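Local coordinates for NAD dependent epimerase/dehydratase family (uncultured archaeon MedDCM-OCT-S05-C57, PDB 5Y1F), which probably catalyses the NAD+-dependent oxidation of L-threonine at its 3-hydroxyl group, acting as a monomeric dehydrogenase of the epimerase/dehydratase family, at residues E203-A208 / K314-M319. Sequence-based numbering, arbitrary orientation.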
loop_
_atom_site.group_PDB
_atom_site.type_symbol
_atom_site.label_atom_id
_atom_site.label_comp_id
_atom_site.label_asym_id
_atom_site.label_seq_id
_atom_site.Cartn_x
_atom_site.Cartn_y
_atom_site.Cartn_z
ATOM N N GLU A 203 -2.368 -11.280 -10.211
ATOM C CA GLU A 203 -3.240 -12.251 -10.897
ATOM C C GLU A 203 -2.505 -13.083 -11.902
ATOM O O GLU A 203 -2.767 -14.295 -12.053
ATOM C CB GLU A 203 -4.408 -11.554 -11.573
ATOM C CG GLU A 203 -5.378 -10.869 -10.645
ATOM C CD GLU A 203 -6.520 -10.141 -11.347
ATOM O OE1 GLU A 203 -7.355 -9.570 -10.607
ATOM O OE2 GLU A 203 -6.538 -10.132 -12.600
ATOM N N MET A 204 -1.518 -12.518 -12.558
ATOM C CA MET A 204 -0.794 -13.236 -13.588
ATOM C C MET A 204 -0.094 -14.401 -12.880
ATOM O O MET A 204 -0.067 -15.530 -13.413
ATOM C CB MET A 204 0.226 -12.327 -14.291
ATOM C CG MET A 204 0.743 -12.942 -15.527
ATOM S SD MET A 204 1.992 -11.932 -16.371
ATOM C CE MET A 204 0.940 -10.686 -17.137
ATOM N N TYR A 205 0.564 -14.153 -11.732
ATOM C CA TYR A 205 1.187 -15.253 -11.020
ATOM C C TYR A 205 0.163 -16.322 -10.602
ATOM O O TYR A 205 0.416 -17.526 -10.774
ATOM C CB TYR A 205 1.904 -14.723 -9.764
ATOM C CG TYR A 205 3.209 -14.031 -9.983
ATOM C CD1 TYR A 205 4.356 -14.747 -10.281
ATOM C CD2 TYR A 205 3.329 -12.650 -9.874
ATOM C CE1 TYR A 205 5.618 -14.134 -10.351
ATOM C CE2 TYR A 205 4.549 -12.022 -10.038
ATOM C CZ TYR A 205 5.697 -12.775 -10.211
ATOM O OH TYR A 205 6.905 -12.148 -10.332
ATOM N N PHE A 206 -0.892 -15.886 -9.939
ATOM C CA PHE A 206 -1.883 -16.831 -9.447
ATOM C C PHE A 206 -2.427 -17.708 -10.566
ATOM O O PHE A 206 -2.497 -18.942 -10.440
ATOM C CB PHE A 206 -3.050 -16.124 -8.757
ATOM C CG PHE A 206 -2.835 -15.798 -7.289
ATOM C CD1 PHE A 206 -1.972 -14.803 -6.867
ATOM C CD2 PHE A 206 -3.574 -16.449 -6.319
ATOM C CE1 PHE A 206 -1.841 -14.479 -5.509
ATOM C CE2 PHE A 206 -3.491 -16.081 -4.979
ATOM C CZ PHE A 206 -2.609 -15.109 -4.568
ATOM N N ASP A 207 -2.865 -17.091 -11.656
ATOM C CA ASP A 207 -3.505 -17.823 -12.739
ATOM C C ASP A 207 -2.517 -18.634 -13.551
ATOM O O ASP A 207 -2.829 -19.789 -13.965
ATOM C CB ASP A 207 -4.282 -16.862 -13.627
ATOM C CG ASP A 207 -5.583 -16.423 -13.032
ATOM O OD1 ASP A 207 -5.894 -16.673 -11.828
ATOM O OD2 ASP A 207 -6.361 -15.795 -13.767
ATOM N N ALA A 208 -1.302 -18.164 -13.733
ATOM C CA ALA A 208 -0.276 -18.977 -14.342
ATOM C C ALA A 208 -0.107 -20.292 -13.626
ATOM O O ALA A 208 -0.108 -21.350 -14.271
ATOM C CB ALA A 208 1.035 -18.255 -14.436
ATOM N N LYS A 314 13.983 -12.733 -8.071
ATOM C CA LYS A 314 13.819 -13.162 -6.715
ATOM C C LYS A 314 12.360 -13.136 -6.298
ATOM O O LYS A 314 11.901 -14.018 -5.594
ATOM C CB LYS A 314 14.654 -12.347 -5.765
ATOM C CG LYS A 314 16.163 -12.605 -5.867
ATOM C CD LYS A 314 16.917 -11.889 -4.763
ATOM C CE LYS A 314 18.405 -12.227 -4.770
ATOM N NZ LYS A 314 18.645 -13.634 -4.328
ATOM N N MET A 315 11.633 -12.102 -6.695
ATOM C CA MET A 315 10.219 -12.060 -6.383
ATOM C C MET A 315 9.525 -13.242 -7.056
ATOM O O MET A 315 8.675 -13.872 -6.493
ATOM C CB MET A 315 9.640 -10.756 -6.959
ATOM C CG MET A 315 8.092 -10.785 -7.006
ATOM S SD MET A 315 7.404 -9.178 -7.384
ATOM C CE MET A 315 7.895 -9.080 -9.132
ATOM N N THR A 316 9.841 -13.467 -8.316
ATOM C CA THR A 316 9.199 -14.576 -9.067
ATOM C C THR A 316 9.393 -15.955 -8.372
ATOM O O THR A 316 8.500 -16.715 -8.284
ATOM C CB THR A 316 9.679 -14.574 -10.529
ATOM O OG1 THR A 316 9.202 -13.395 -11.163
ATOM C CG2 THR A 316 9.140 -15.743 -11.272
ATOM N N GLU A 317 10.588 -16.204 -7.890
ATOM C CA GLU A 317 10.867 -17.448 -7.182
ATOM C C GLU A 317 9.965 -17.554 -5.938
ATOM O O GLU A 317 9.423 -18.584 -5.690
ATOM C CB GLU A 317 12.343 -17.460 -6.801
ATOM C CG GLU A 317 13.239 -17.823 -7.953
ATOM C CD GLU A 317 13.230 -19.307 -8.290
ATOM O OE1 GLU A 317 12.561 -20.116 -7.643
ATOM O OE2 GLU A 317 13.883 -19.653 -9.250
ATOM N N GLU A 318 9.831 -16.487 -5.170
ATOM C CA GLU A 318 9.000 -16.556 -3.956
ATOM C C GLU A 318 7.558 -16.816 -4.335
ATOM O O GLU A 318 6.826 -17.581 -3.705
ATOM C CB GLU A 318 9.083 -15.257 -3.158
ATOM C CG GLU A 318 10.338 -15.093 -2.335
ATOM C CD GLU A 318 10.342 -15.900 -1.047
ATOM O OE1 GLU A 318 9.400 -16.703 -0.782
ATOM O OE2 GLU A 318 11.374 -15.791 -0.328
ATOM N N MET A 319 7.066 -16.048 -5.299
ATOM C CA MET A 319 5.674 -16.158 -5.695
ATOM C C MET A 319 5.372 -17.570 -6.194
ATOM O O MET A 319 4.367 -18.215 -5.799
ATOM C CB MET A 319 5.356 -15.155 -6.804
ATOM C CG MET A 319 5.344 -13.711 -6.380
ATOM S SD MET A 319 4.028 -13.277 -5.234
ATOM C CE MET A 319 2.642 -13.321 -6.327
#
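M319 lies over one face of the Y205 ring, while T316 meets the same ring at its edge, with OG1 in the ring plane. The evidence for a CH-pi contact is direct: M319 CG stands 3.9 Å from the centroid of the Y205 ring, 5° off the ring normal. Around that point, M319 CB rests 3.6 Å from Y205 CD1, and M319 CE reaches over the root of the ring, 3.7 Å from Y205 CD2 and close to CB and CG. Bends at chi2 and chi3 (chi3 -73°) fold the methionine chain across the face in this way. The sulfur stays higher, 4.9 Å from M319 SD to the Y205 centroid, a looser Met-aromatic contact.

At the far end of the ring, Y205 OH donates a hydrogen bond to T316 OG1 over 2.7 Å. That threonine hydroxyl is also hydrogen-bonded to the carbonyl of I312, one turn earlier in its own helix, so two hydrogen bonds hold it. M315 adds its methyl beside the phenol, with M315 CE 3.4 Å from Y205 OH. Replacing Y205 by an alanine would probably open a gap beneath M319 and leave T316 OG1 without its donor from across the interface.

The segments of the two helices cross at -44° with axes 11.2 Å apart at closest approach, a separation that the tyrosine spans with its ring. It thereby joins helix 199-211 to the C-terminal helix 312-326, away from the cofactor: the M315 side chain is about 11 Å from the bound NAD. L265 and I269 of helix 262-270 also pack on Y205, I187 of strand 178-187 touches Y205, M315 and M319, and F228 of strand 223-228 adjoins both methionines, so these elements also border the buried junction.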